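Local structure of trehalose synthase regulatory protein (Candida albicans, 5HUS) at residues S80-M85 / L94-G99; V102-A107 / I205-S210; N109-A114 / K219-H224. The protein probably acts as a regulatory subunit in trehalose synthesis, its C-terminal domain belonging to the trehalose-phosphatase family of the HAD clan. All coordinates share one frame; numbering follows the deposited sequence.

Contact 1 (S80-M85 / L94-G99); sequences SDLDIM and LIAENG
The tip of L82 comes against the flank of A96: its CD1 methyl lies 3.6 Å from A96 CB and 3.8 Å from A96 CA, so it sits broadside to the bond joining those two atoms. The torsion that sends it there sets CG beside the backbone N and anti to the carbonyl carbon (chi1 -73°). L94 uses a different part of the same leucine. Its CD1 lies 4.4 Å from L82 CB, near the helix backbone, whereas A96 takes the tip; L94 and A96 thus receive L82 from root to end on one face of their strand. The helix 79-86 and strand 93-96 are the second and third elements of a beta-alpha-beta unit that starts with strand 69-74, part of the Rossmann-like core expected of a HAD-clan protein. The local axes run nearly antiparallel, at 153°, and approach to 9.3 Å. Alternation along the strand turns I95 the other way, onto A204 and V208 of helix 200-213. At the margin, D83 OD1 is 4.5 Å from L94 CD1, a loose approach; the carboxylate is engaged beyond the segments: OD1 forms a salt bridge with K103 NZ and OD2 accepts a hydrogen bond from W110 NE1. These two partners fix the carboxylate at both oxygens, beside an otherwise apolar interface.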
# COMPACT_ATOMS: atom_id res chain seq x y z
N SER A 80 -0.80 13.58 -7.01
CA SER A 80 -1.59 14.37 -7.95
C SER A 80 -2.66 13.54 -8.66
O SER A 80 -3.77 14.02 -8.89
CB SER A 80 -0.66 15.06 -8.96
OG SER A 80 0.12 14.12 -9.68
N ASP A 81 -2.35 12.29 -9.00
CA ASP A 81 -3.35 11.41 -9.61
C ASP A 81 -4.46 11.04 -8.63
O ASP A 81 -5.63 11.00 -9.00
CB ASP A 81 -2.70 10.13 -10.16
CG ASP A 81 -1.95 10.37 -11.46
OD1 ASP A 81 -2.04 11.49 -12.00
OD2 ASP A 81 -1.27 9.44 -11.94
N LEU A 82 -4.10 10.77 -7.38
CA LEU A 82 -5.09 10.42 -6.37
C LEU A 82 -5.98 11.61 -6.02
O LEU A 82 -7.17 11.43 -5.79
CB LEU A 82 -4.40 9.88 -5.11
CG LEU A 82 -3.85 8.47 -5.33
CD1 LEU A 82 -2.92 8.04 -4.19
CD2 LEU A 82 -4.98 7.46 -5.52
N ASP A 83 -5.40 12.80 -5.97
CA ASP A 83 -6.19 14.01 -5.68
C ASP A 83 -7.22 14.25 -6.78
O ASP A 83 -8.35 14.66 -6.50
CB ASP A 83 -5.28 15.23 -5.53
CG ASP A 83 -4.63 15.33 -4.15
OD1 ASP A 83 -5.10 14.66 -3.20
OD2 ASP A 83 -3.66 16.10 -4.03
N ILE A 84 -6.84 13.99 -8.03
CA ILE A 84 -7.80 14.10 -9.13
C ILE A 84 -8.91 13.06 -8.98
O ILE A 84 -10.10 13.36 -9.12
CB ILE A 84 -7.11 13.95 -10.50
CG1 ILE A 84 -6.32 15.23 -10.83
CG2 ILE A 84 -8.13 13.63 -11.59
CD1 ILE A 84 -5.40 15.09 -12.02
N MET A 85 -8.52 11.83 -8.67
CA MET A 85 -9.48 10.74 -8.55
C MET A 85 -10.49 10.92 -7.43
O MET A 85 -11.67 10.62 -7.60
CB MET A 85 -8.76 9.41 -8.34
CG MET A 85 -8.11 8.85 -9.58
SD MET A 85 -7.21 7.34 -9.15
CE MET A 85 -7.02 6.58 -10.76
N LEU A 94 -6.27 8.55 2.08
CA LEU A 94 -5.38 8.19 0.99
C LEU A 94 -3.95 7.98 1.44
O LEU A 94 -3.40 8.76 2.22
CB LEU A 94 -5.41 9.28 -0.10
CG LEU A 94 -6.79 9.59 -0.68
CD1 LEU A 94 -6.75 10.87 -1.53
CD2 LEU A 94 -7.34 8.43 -1.49
N ILE A 95 -3.34 6.91 0.94
CA ILE A 95 -1.92 6.67 1.13
C ILE A 95 -1.31 6.52 -0.27
O ILE A 95 -1.65 5.59 -1.00
CB ILE A 95 -1.65 5.42 1.99
CG1 ILE A 95 -2.38 5.53 3.33
CG2 ILE A 95 -0.16 5.29 2.26
CD1 ILE A 95 -2.40 4.22 4.11
N ALA A 96 -0.43 7.45 -0.64
CA ALA A 96 0.10 7.52 -2.00
C ALA A 96 1.52 6.97 -2.10
O ALA A 96 2.26 6.97 -1.11
CB ALA A 96 0.08 8.96 -2.51
N GLU A 97 1.88 6.52 -3.30
CA GLU A 97 3.18 5.91 -3.58
C GLU A 97 3.57 4.90 -2.51
O GLU A 97 4.69 4.91 -1.98
CB GLU A 97 4.26 6.99 -3.73
CG GLU A 97 3.98 7.94 -4.90
CD GLU A 97 5.20 8.71 -5.37
OE1 GLU A 97 6.31 8.14 -5.40
OE2 GLU A 97 5.03 9.90 -5.72
N ASN A 98 2.61 4.04 -2.21
CA ASN A 98 2.79 2.90 -1.32
C ASN A 98 3.20 3.28 0.09
O ASN A 98 3.73 2.45 0.82
CB ASN A 98 3.82 1.93 -1.92
CG ASN A 98 3.70 0.54 -1.36
OD1 ASN A 98 4.70 -0.15 -1.15
ND2 ASN A 98 2.47 0.11 -1.09
N GLY A 99 2.93 4.51 0.50
CA GLY A 99 3.22 4.90 1.86
C GLY A 99 4.03 6.17 2.04
O GLY A 99 4.10 6.71 3.15

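Contact 2 (V102-A107 / I205-S210); sequences VKLIGA and IRLVLS
V102 faces two consecutive residues of the helix with a single methyl: its CG1 is 3.8 Å from V208 CG2 and 4.2 Å from L207 CD2. With chi1 at 174°, CG1 is anti to the backbone N, and this turns it toward the helix. The two valines meet at a slant, while V102 and L207 run past one another in opposite directions. A looser touch follows from L104, whose CD2 comes to 4.5 Å from L207 CD2, so that L207 CD2 meets both V102 and L104. No hydrogen bond links the two segments; the first shell is wholly aliphatic. Around it, Y72 of strand 69-74 touches both L104 and V208, and its hydroxyl is hydrogen-bonded to I105 N. The chain then reverses in a type II beta turn, closed by A107 N to L104 O at 2.9 Å, with G106 at the positive phi (89°) such a turn needs. On the helix, S210 OG donates to R206 O over 2.8 Å, and S210 N reaches that oxygen from the opposite face of its carbonyl plane. The far side of the helix is tied down by R206, whose guanidinium forms a salt bridge with D235 and hydrogen bonds to the carbonyls of F228 and Q230. The arrangement is that of a HAD-type alpha/beta sandwich: helix 200-213 packs on one face of the central sheet, here where antiparallel strand 101-103 extends it beyond the parallel strands.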
# COMPACT_ATOMS: atom_id res chain seq x y z
N VAL A 102 0.70 10.57 2.94
CA VAL A 102 -0.56 10.22 3.59
C VAL A 102 -1.47 11.43 3.66
O VAL A 102 -1.06 12.49 4.12
CB VAL A 102 -0.35 9.68 5.03
CG1 VAL A 102 -1.70 9.47 5.72
CG2 VAL A 102 0.46 8.38 5.01
N LYS A 103 -2.71 11.26 3.20
CA LYS A 103 -3.72 12.29 3.41
C LYS A 103 -4.80 11.71 4.33
O LYS A 103 -5.64 10.91 3.92
CB LYS A 103 -4.31 12.78 2.08
CG LYS A 103 -5.42 13.81 2.25
CD LYS A 103 -5.81 14.45 0.91
CE LYS A 103 -4.73 15.40 0.42
NZ LYS A 103 -5.15 16.20 -0.78
N LEU A 104 -4.72 12.10 5.60
CA LEU A 104 -5.68 11.67 6.61
C LEU A 104 -7.08 12.11 6.24
O LEU A 104 -7.26 13.11 5.55
CB LEU A 104 -5.29 12.23 7.98
CG LEU A 104 -3.90 11.86 8.48
CD1 LEU A 104 -3.54 12.70 9.70
CD2 LEU A 104 -3.80 10.38 8.81
N ILE A 105 -8.08 11.36 6.70
CA ILE A 105 -9.47 11.68 6.39
C ILE A 105 -9.80 13.09 6.87
O ILE A 105 -9.55 13.44 8.03
CB ILE A 105 -10.42 10.65 7.02
CG1 ILE A 105 -10.22 9.28 6.38
CG2 ILE A 105 -11.86 11.08 6.87
CD1 ILE A 105 -10.82 8.12 7.18
N GLY A 106 -10.33 13.91 5.97
CA GLY A 106 -10.68 15.29 6.29
C GLY A 106 -9.56 16.30 6.10
O GLY A 106 -9.80 17.51 6.18
N ALA A 107 -8.35 15.82 5.85
CA ALA A 107 -7.19 16.71 5.72
C ALA A 107 -7.11 17.34 4.33
O ALA A 107 -7.42 16.70 3.34
CB ALA A 107 -5.91 15.96 6.02
N ILE A 205 1.19 2.59 7.41
CA ILE A 205 0.11 1.94 8.14
C ILE A 205 0.24 2.27 9.63
O ILE A 205 -0.74 2.63 10.28
CB ILE A 205 0.11 0.42 7.92
CG1 ILE A 205 -0.32 0.11 6.47
CG2 ILE A 205 -0.84 -0.27 8.93
CD1 ILE A 205 -0.19 -1.34 6.07
N ARG A 206 1.46 2.20 10.14
CA ARG A 206 1.71 2.52 11.54
C ARG A 206 1.34 3.97 11.85
O ARG A 206 0.77 4.25 12.89
CB ARG A 206 3.17 2.25 11.91
CG ARG A 206 3.53 2.68 13.33
CD ARG A 206 4.97 2.34 13.67
NE ARG A 206 5.94 3.09 12.88
CZ ARG A 206 7.26 2.94 12.97
NH1 ARG A 206 7.77 2.06 13.83
NH2 ARG A 206 8.06 3.66 12.21
N LEU A 207 1.65 4.87 10.92
CA LEU A 207 1.32 6.28 11.09
C LEU A 207 -0.19 6.51 11.13
O LEU A 207 -0.70 7.21 12.01
CB LEU A 207 1.97 7.11 9.97
CG LEU A 207 1.78 8.64 9.95
CD1 LEU A 207 2.93 9.29 9.21
CD2 LEU A 207 0.45 9.06 9.30
N VAL A 208 -0.90 5.95 10.16
CA VAL A 208 -2.35 6.09 10.12
C VAL A 208 -2.99 5.48 11.37
O VAL A 208 -3.85 6.10 12.00
CB VAL A 208 -2.93 5.45 8.84
CG1 VAL A 208 -4.45 5.44 8.89
CG2 VAL A 208 -2.44 6.22 7.61
N LEU A 209 -2.54 4.29 11.73
CA LEU A 209 -3.03 3.63 12.94
C LEU A 209 -2.78 4.51 14.17
O LEU A 209 -3.70 4.71 14.97
CB LEU A 209 -2.38 2.26 13.11
CG LEU A 209 -2.72 1.49 14.39
CD1 LEU A 209 -4.22 1.31 14.55
CD2 LEU A 209 -2.02 0.14 14.39
N SER A 210 -1.58 5.06 14.30
CA SER A 210 -1.24 5.93 15.44
C SER A 210 -2.15 7.15 15.52
O SER A 210 -2.58 7.54 16.60
CB SER A 210 0.22 6.39 15.36
OG SER A 210 1.10 5.28 15.46

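Contact 3 (N109-A114 / K219-H224); sequences NWISLA and KYVVTH
I111 touches both V221 and V222 with its CG1–CD1 branch, and its CG2 methyl also leans on V221. I111 CB is still 4.9 Å from V222 CG2, the nearest methyl of the helix segment, and the contact begins one bond farther out. There I111 CG1 lies 4.3 Å from V222 CG2; chi1 of -64° sets it beside the backbone N. The other branch, I111 CG2, comes to 4.3 Å from V221 CG1. At the tip, I111 CD1 approaches that same methyl, V221 CG1, to 4.0 Å, so CG2 and CD1 both bear on one methyl, the side chains of I111 and V221 crossing at about a right angle. Strand 111-112 is the last strand at one end of the central mixed sheet of this HAD-type fold, and helix 218-223 covers it there. V221, the inner of the two valines, is buried and also touches L207 and C211 of helix 200-213, whereas V222 is exposed at the margin. The helix finishes just past this contact. H224, the first residue to leave helical angles, directs both its backbone N and its ring ND1 (2.9 Å) to Y220 O, from opposite faces of the carbonyl plane. The ND1 bond is somewhat bent, 153° at the hydrogen, with the acceptor in the imidazole plane. Held this way, ND1 lies 3.4 Å above one face of the Y220 ring, toward its rim.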
# COMPACT_ATOMS: atom_id res chain seq x y z
N ASN A 109 -4.18 18.67 3.29
CA ASN A 109 -2.78 18.54 2.88
C ASN A 109 -2.23 17.14 3.07
O ASN A 109 -2.68 16.39 3.92
CB ASN A 109 -1.93 19.54 3.67
CG ASN A 109 -2.23 20.97 3.30
OD1 ASN A 109 -2.40 21.29 2.12
ND2 ASN A 109 -2.31 21.84 4.29
N TRP A 110 -1.23 16.80 2.25
CA TRP A 110 -0.53 15.54 2.40
C TRP A 110 0.56 15.64 3.45
O TRP A 110 1.26 16.65 3.55
CB TRP A 110 0.11 15.09 1.09
CG TRP A 110 -0.85 14.76 -0.00
CD1 TRP A 110 -1.38 15.62 -0.92
CD2 TRP A 110 -1.37 13.46 -0.32
NE1 TRP A 110 -2.21 14.94 -1.78
CE2 TRP A 110 -2.22 13.61 -1.43
CE3 TRP A 110 -1.20 12.18 0.23
CZ2 TRP A 110 -2.90 12.54 -2.01
CZ3 TRP A 110 -1.88 11.12 -0.33
CH2 TRP A 110 -2.72 11.30 -1.44
N ILE A 111 0.69 14.56 4.21
CA ILE A 111 1.83 14.36 5.08
C ILE A 111 2.92 13.64 4.31
O ILE A 111 2.65 12.62 3.67
CB ILE A 111 1.46 13.52 6.31
CG1 ILE A 111 0.45 14.26 7.18
CG2 ILE A 111 2.72 13.16 7.10
CD1 ILE A 111 -0.20 13.38 8.22
N SER A 112 4.13 14.16 4.37
CA SER A 112 5.25 13.50 3.70
C SER A 112 6.00 12.63 4.70
O SER A 112 6.78 13.12 5.52
CB SER A 112 6.18 14.52 3.06
OG SER A 112 7.18 13.87 2.30
N LEU A 113 5.75 11.33 4.64
CA LEU A 113 6.53 10.37 5.40
C LEU A 113 7.92 10.26 4.77
O LEU A 113 8.92 10.09 5.48
CB LEU A 113 5.82 9.01 5.43
CG LEU A 113 6.31 7.93 6.39
CD1 LEU A 113 6.54 8.48 7.79
CD2 LEU A 113 5.30 6.79 6.41
N ALA A 114 7.97 10.35 3.44
CA ALA A 114 9.23 10.47 2.73
C ALA A 114 9.94 11.74 3.18
O ALA A 114 9.30 12.77 3.39
CB ALA A 114 8.99 10.49 1.22
N LYS A 219 -0.54 18.42 12.78
CA LYS A 219 0.60 19.24 13.17
C LYS A 219 1.56 18.46 14.06
O LYS A 219 2.77 18.58 13.92
CB LYS A 219 0.13 20.52 13.86
CG LYS A 219 -0.56 21.51 12.93
CD LYS A 219 -0.65 22.90 13.54
CE LYS A 219 -1.28 23.89 12.58
NZ LYS A 219 -0.53 24.00 11.29
N TYR A 220 1.01 17.65 14.96
CA TYR A 220 1.85 16.83 15.82
C TYR A 220 2.63 15.82 14.99
O TYR A 220 3.84 15.65 15.17
CB TYR A 220 1.02 16.11 16.88
CG TYR A 220 1.81 15.13 17.72
CD1 TYR A 220 2.44 15.54 18.88
CD2 TYR A 220 1.93 13.80 17.34
CE1 TYR A 220 3.17 14.64 19.65
CE2 TYR A 220 2.65 12.90 18.09
CZ TYR A 220 3.27 13.32 19.25
OH TYR A 220 3.99 12.42 19.99
N VAL A 221 1.93 15.14 14.08
CA VAL A 221 2.56 14.14 13.23
C VAL A 221 3.68 14.75 12.39
O VAL A 221 4.78 14.20 12.31
CB VAL A 221 1.52 13.47 12.30
CG1 VAL A 221 2.21 12.53 11.33
CG2 VAL A 221 0.49 12.73 13.13
N VAL A 222 3.39 15.89 11.75
CA VAL A 222 4.39 16.55 10.92
C VAL A 222 5.60 16.98 11.75
O VAL A 222 6.74 16.72 11.37
CB VAL A 222 3.78 17.76 10.18
CG1 VAL A 222 4.86 18.53 9.43
CG2 VAL A 222 2.69 17.30 9.21
N THR A 223 5.34 17.58 12.91
CA THR A 223 6.41 18.01 13.80
C THR A 223 7.25 16.82 14.27
O THR A 223 8.48 16.93 14.40
CB THR A 223 5.85 18.75 15.04
OG1 THR A 223 5.17 19.93 14.62
CG2 THR A 223 6.96 19.13 16.00
N HIS A 224 6.60 15.69 14.51
CA HIS A 224 7.31 14.52 15.02
C HIS A 224 7.49 13.43 13.96
O HIS A 224 7.51 12.25 14.27
CB HIS A 224 6.57 13.94 16.23
CG HIS A 224 6.48 14.89 17.39
ND1 HIS A 224 5.53 15.88 17.46
CD2 HIS A 224 7.23 14.99 18.51
CE1 HIS A 224 5.70 16.57 18.58
NE2 HIS A 224 6.73 16.05 19.23

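Overall arrangement
From the N terminus, contact 1 comes first and is complete before the others start: only eight residues separate segments 80-85 and 94-99. The chain then runs through strands 101-103 and 111-112, opening contacts 2 and 3 in turn. About a hundred residues later, after the separate four-stranded antiparallel sheet between 141 and 197, helix 200-213 closes contact 2 and helix 218-223 closes contact 3, so these two long loops cross. All three reach the central sheet, where 93-96, 101-103 and 111-112 are successive neighbours. The W110 ring joins contacts 1 and 3, its CH2 lying 3.6 Å from L94 CB; V102 O to I111 N, 2.7 Å, joins contacts 2 and 3.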